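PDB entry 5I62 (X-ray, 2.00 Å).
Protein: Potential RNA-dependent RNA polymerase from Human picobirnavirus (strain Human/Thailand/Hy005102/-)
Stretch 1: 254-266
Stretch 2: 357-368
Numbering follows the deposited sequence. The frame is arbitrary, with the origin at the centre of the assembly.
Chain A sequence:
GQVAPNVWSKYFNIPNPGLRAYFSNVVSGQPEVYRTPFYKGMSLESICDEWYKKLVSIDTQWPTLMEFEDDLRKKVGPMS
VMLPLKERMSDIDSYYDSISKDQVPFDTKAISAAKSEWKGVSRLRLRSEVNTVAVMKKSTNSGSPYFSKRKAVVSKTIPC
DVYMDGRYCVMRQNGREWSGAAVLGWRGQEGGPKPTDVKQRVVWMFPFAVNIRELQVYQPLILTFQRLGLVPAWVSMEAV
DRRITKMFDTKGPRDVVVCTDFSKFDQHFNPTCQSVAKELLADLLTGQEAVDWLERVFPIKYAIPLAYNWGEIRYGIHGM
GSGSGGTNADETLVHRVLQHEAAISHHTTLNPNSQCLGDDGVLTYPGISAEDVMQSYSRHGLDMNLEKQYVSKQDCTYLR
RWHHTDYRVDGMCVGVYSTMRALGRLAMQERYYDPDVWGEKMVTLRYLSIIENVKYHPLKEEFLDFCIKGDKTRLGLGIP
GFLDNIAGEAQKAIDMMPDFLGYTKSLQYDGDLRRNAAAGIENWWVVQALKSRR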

# COMPACT_ATOMS: atom_id res chain seq x y z
N ARG A 254 -32.71 -0.65 3.29
CA ARG A 254 -32.68 -2.01 3.79
C ARG A 254 -31.31 -2.67 3.64
O ARG A 254 -31.11 -3.76 4.19
N ASP A 255 -30.38 -2.05 2.92
CA ASP A 255 -29.16 -2.74 2.53
C ASP A 255 -28.04 -2.51 3.53
O ASP A 255 -28.01 -1.50 4.25
N VAL A 256 -27.10 -3.46 3.56
CA VAL A 256 -25.90 -3.31 4.35
C VAL A 256 -24.83 -2.68 3.46
O VAL A 256 -24.92 -2.66 2.23
N VAL A 257 -23.79 -2.16 4.11
CA VAL A 257 -22.52 -1.87 3.45
C VAL A 257 -21.60 -3.04 3.73
O VAL A 257 -21.59 -3.56 4.86
N VAL A 258 -20.87 -3.50 2.72
CA VAL A 258 -19.93 -4.60 2.87
C VAL A 258 -18.51 -4.07 2.75
O VAL A 258 -18.17 -3.41 1.76
N CYS A 259 -17.69 -4.35 3.75
CA CYS A 259 -16.27 -4.03 3.73
C CYS A 259 -15.52 -5.33 3.46
O CYS A 259 -15.53 -6.23 4.31
N THR A 260 -14.88 -5.42 2.31
CA THR A 260 -14.32 -6.68 1.86
C THR A 260 -12.89 -6.82 2.36
O THR A 260 -12.24 -5.86 2.77
N ASP A 261 -12.39 -8.04 2.28
CA ASP A 261 -10.99 -8.25 2.60
C ASP A 261 -10.47 -9.44 1.81
O ASP A 261 -11.13 -10.48 1.75
N PHE A 262 -9.28 -9.30 1.20
CA PHE A 262 -8.61 -10.35 0.44
C PHE A 262 -7.44 -10.92 1.23
O PHE A 262 -6.73 -10.20 1.95
N SER A 263 -7.28 -12.24 1.16
CA SER A 263 -6.07 -12.89 1.65
C SER A 263 -5.09 -12.96 0.49
O SER A 263 -5.38 -13.59 -0.53
N LYS A 264 -3.93 -12.30 0.64
CA LYS A 264 -2.84 -12.44 -0.32
C LYS A 264 -3.30 -12.05 -1.73
O LYS A 264 -3.17 -12.81 -2.69
N PHE A 265 -3.89 -10.86 -1.84
CA PHE A 265 -4.45 -10.40 -3.10
C PHE A 265 -3.40 -10.37 -4.20
O PHE A 265 -3.61 -10.89 -5.29
N ASP A 266 -2.25 -9.73 -3.92
CA ASP A 266 -1.18 -9.64 -4.90
C ASP A 266 -0.82 -11.03 -5.43
O ASP A 266 -0.67 -11.22 -6.65
N LEU A 357 -9.42 0.30 -3.33
CA LEU A 357 -8.03 0.70 -3.48
C LEU A 357 -7.19 -0.53 -3.23
O LEU A 357 -7.23 -1.08 -2.12
N GLY A 358 -6.48 -1.00 -4.26
CA GLY A 358 -5.72 -2.22 -4.10
C GLY A 358 -6.62 -3.35 -3.65
O GLY A 358 -7.66 -3.62 -4.27
N ASP A 359 -6.28 -3.98 -2.53
CA ASP A 359 -7.05 -5.09 -2.00
C ASP A 359 -8.14 -4.66 -1.02
O ASP A 359 -8.76 -5.52 -0.39
N ASP A 360 -8.39 -3.35 -0.88
CA ASP A 360 -9.34 -2.83 0.09
C ASP A 360 -10.58 -2.32 -0.62
O ASP A 360 -10.46 -1.60 -1.61
N GLY A 361 -11.76 -2.66 -0.11
CA GLY A 361 -12.99 -2.24 -0.75
C GLY A 361 -14.12 -2.01 0.23
O GLY A 361 -14.17 -2.61 1.31
N VAL A 362 -15.06 -1.16 -0.17
CA VAL A 362 -16.29 -0.95 0.57
C VAL A 362 -17.37 -0.66 -0.45
O VAL A 362 -17.16 0.12 -1.38
N LEU A 363 -18.50 -1.36 -0.35
CA LEU A 363 -19.46 -1.28 -1.45
C LEU A 363 -20.88 -1.58 -0.97
O LEU A 363 -21.09 -2.18 0.08
N THR A 364 -21.84 -1.17 -1.79
CA THR A 364 -23.22 -1.54 -1.54
C THR A 364 -23.96 -1.60 -2.87
O THR A 364 -23.57 -0.95 -3.84
N TYR A 365 -24.98 -2.45 -2.92
CA TYR A 365 -25.94 -2.48 -4.01
C TYR A 365 -27.19 -3.18 -3.50
O TYR A 365 -27.15 -3.83 -2.46
N PRO A 366 -28.32 -3.05 -4.20
CA PRO A 366 -29.57 -3.65 -3.69
C PRO A 366 -29.47 -5.14 -3.43
O PRO A 366 -29.15 -5.91 -4.33
N GLY A 367 -29.73 -5.55 -2.18
CA GLY A 367 -29.69 -6.96 -1.83
C GLY A 367 -28.31 -7.54 -1.60
O GLY A 367 -28.18 -8.76 -1.50
N ILE A 368 -27.27 -6.70 -1.52
CA ILE A 368 -25.91 -7.21 -1.33
C ILE A 368 -25.79 -7.98 -0.02
O ILE A 368 -26.39 -7.62 0.99

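Two antiparallel strands joined by backbone hydrogen bonds sort their side chains by alternation, and what happens where the ladder gives out is left to side chains and water. The pairing of residues 254-266 with 357-368 in the picobirnavirus polymerase illustrates both halves of this principle.

Arg 254 stays out of reach, and the contact opens with Asp 255, whose CA-to-CB bond points toward the other stretch. In its m rotamer the carboxylate meets the type II turn running from Tyr 365 to Ile 368: the backbone amide of Gly 367 donates to it, Gly 367 N to Asp 255 OD1 being 2.7 Å. Gly 367 has a positive phi, a conformation that favours glycine. Two waters extend this anchor. Water 1 donates to Asp 255 OD1 and to Ile 368 O and accepts from Val 256 N, while water 2 donates to both Asp 255 OD2 and Thr 364 OG1, so each carboxylate oxygen has its own aqueous link to the partner.

Val 256, also m, points sideways, and its CG2 lies 4.1 Å from Ile 368 CG2. Its carbonyl serves a side chain instead of a backbone amide: Thr 364, in the t rotamer, donates from OG1 to Val 256 O at 2.9 Å. The same hydroxyl thus receives a proton from water 2 and gives its own to the backbone.

From Val 257 the strand proper begins, and alternation takes over. Val 257, t, sets its CG1 against Val 362 CG2 at 3.4 Å, a tight apolar contact. Val 258, also t, lies on the other face with Leu 363. Their backbones form a reciprocal pair, with Val 258 N to Leu 363 O and Leu 363 N to Val 258 O both 3.0 Å. Beside it, Val 258 CB comes within 4.0 Å of Leu 363 CD2, and Val 258 CG2 reaches Ile 368 CD1 at 3.6 Å; the extended t,t chain of Ile 368 carries that methyl in from the turn. Cys 259, m, returns to the face of Val 362, whose p rotamer places CG2 4.0 Å from Cys 259 SG.

Thr 260, p, shares the face of Val 258 and Leu 363. Its CG2 packs 3.9 Å from Leu 363 CD2, and its amide donates to the opposing glycine, Thr 260 N to Gly 361 O at 3.1 Å. The absence of a side chain at Gly 361 matters here, because an ideal CB would fall 2.8 Å from Thr 260 OG1, a clash.

Beyond this point aromatic rings and water close the interface. Phe 262, m, points toward the partner and offers its ring edge to a carbonyl, with CD2 3.3 Å from Asp 359 O. Water 4 accepts from Phe 262 N. Phe 265, t, likewise points inward, its CB 3.5 Å from Asp 359 CB. Water 3 ties the ends together, accepting from Phe 265 N and donating to Phe 262 O and Asp 359 OD2.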

# COMPACT_ATOMS: atom_id res chain seq x y z
CB ARG A 254 -33.73 -2.87 3.09
CG ARG A 254 -35.16 -2.32 3.16
CD ARG A 254 -35.66 -2.26 4.60
NE ARG A 254 -37.11 -2.07 4.70
CZ ARG A 254 -38.03 -2.84 4.12
NH1 ARG A 254 -37.68 -3.91 3.39
NH2 ARG A 254 -39.32 -2.55 4.29
CB ASP A 255 -28.68 -2.30 1.15
CG ASP A 255 -29.57 -2.80 0.04
OD1 ASP A 255 -29.87 -4.03 0.03
OD2 ASP A 255 -29.97 -1.98 -0.81
CB VAL A 256 -25.40 -4.65 4.92
CG1 VAL A 256 -26.41 -5.23 5.91
CG2 VAL A 256 -25.10 -5.63 3.80
CB VAL A 257 -21.93 -0.55 3.98
CG1 VAL A 257 -20.55 -0.30 3.39
CG2 VAL A 257 -22.88 0.58 3.67
CB VAL A 258 -20.18 -5.71 1.83
CG1 VAL A 258 -19.12 -6.81 1.98
CG2 VAL A 258 -21.58 -6.28 1.98
CB CYS A 259 -15.82 -3.40 5.04
SG CYS A 259 -16.86 -2.03 5.57
CB THR A 260 -14.37 -6.78 0.34
OG1 THR A 260 -13.85 -5.58 -0.23
CG2 THR A 260 -15.82 -6.97 -0.13
CB ASP A 261 -10.84 -8.49 4.10
CG ASP A 261 -9.41 -8.74 4.49
OD1 ASP A 261 -8.70 -7.83 4.91
OD2 ASP A 261 -8.92 -9.85 4.28
CB PHE A 262 -8.10 -9.82 -0.89
CG PHE A 262 -9.17 -9.53 -1.87
CD1 PHE A 262 -9.77 -10.54 -2.60
CD2 PHE A 262 -9.55 -8.22 -2.09
CE1 PHE A 262 -10.75 -10.25 -3.54
CE2 PHE A 262 -10.51 -7.92 -3.01
CZ PHE A 262 -11.13 -8.93 -3.74
CB SER A 263 -6.35 -14.29 2.20
OG SER A 263 -7.18 -14.21 3.34
CB LYS A 264 -2.30 -13.87 -0.29
CG LYS A 264 -1.60 -14.22 1.02
CD LYS A 264 -1.13 -15.67 0.99
CE LYS A 264 0.02 -15.93 1.93
NZ LYS A 264 -0.25 -15.42 3.29
CB PHE A 265 -5.08 -9.02 -2.92
CG PHE A 265 -5.88 -8.54 -4.10
CD1 PHE A 265 -6.79 -9.37 -4.73
CD2 PHE A 265 -5.72 -7.26 -4.58
CE1 PHE A 265 -7.54 -8.91 -5.82
CE2 PHE A 265 -6.47 -6.79 -5.65
CZ PHE A 265 -7.37 -7.62 -6.27
CB ASP A 266 0.08 -9.00 -4.28
CG ASP A 266 -0.13 -7.55 -3.86
OD1 ASP A 266 -1.23 -7.00 -4.07
OD2 ASP A 266 0.82 -6.96 -3.31
CB LEU A 357 -7.65 1.82 -2.51
CG LEU A 357 -6.16 2.15 -2.54
CD1 LEU A 357 -5.83 2.97 -3.78
CD2 LEU A 357 -5.72 2.87 -1.27
CB ASP A 359 -6.13 -6.13 -1.34
CG ASP A 359 -5.52 -5.65 -0.01
OD1 ASP A 359 -5.57 -4.44 0.29
OD2 ASP A 359 -4.97 -6.50 0.72
CB ASP A 360 -8.72 -1.70 0.91
CG ASP A 360 -9.06 -1.80 2.37
OD1 ASP A 360 -10.24 -1.60 2.75
OD2 ASP A 360 -8.13 -2.12 3.14
CB VAL A 362 -16.14 0.17 1.63
CG1 VAL A 362 -15.75 1.50 0.99
CG2 VAL A 362 -17.39 0.32 2.43
CB LEU A 363 -19.09 -2.25 -2.59
CG LEU A 363 -19.41 -3.74 -2.41
CD1 LEU A 363 -19.43 -4.45 -3.76
CD2 LEU A 363 -18.38 -4.41 -1.50
CB THR A 364 -23.91 -0.57 -0.56
OG1 THR A 364 -25.18 -1.09 -0.15
CG2 THR A 364 -24.11 0.79 -1.20
CB TYR A 365 -25.36 -3.19 -5.26
CG TYR A 365 -24.94 -4.63 -5.05
CD1 TYR A 365 -25.88 -5.67 -5.04
CD2 TYR A 365 -23.60 -4.97 -4.91
CE1 TYR A 365 -25.49 -6.99 -4.86
CE2 TYR A 365 -23.19 -6.28 -4.73
CZ TYR A 365 -24.14 -7.29 -4.71
OH TYR A 365 -23.73 -8.59 -4.53
CB PRO A 366 -30.57 -3.35 -4.82
CG PRO A 366 -30.09 -2.01 -5.34
CD PRO A 366 -28.57 -2.12 -5.32
CB ILE A 368 -24.90 -6.05 -1.37
CG1 ILE A 368 -23.46 -6.57 -1.26
CG2 ILE A 368 -25.15 -5.05 -0.24
CD1 ILE A 368 -22.46 -5.43 -1.45
O HOH W 1 -28.11 -5.80 1.82
O HOH W 2 -27.45 -0.34 -1.54
O HOH W 3 -4.43 -9.10 0.33
O HOH W 4 -7.83 -7.12 2.19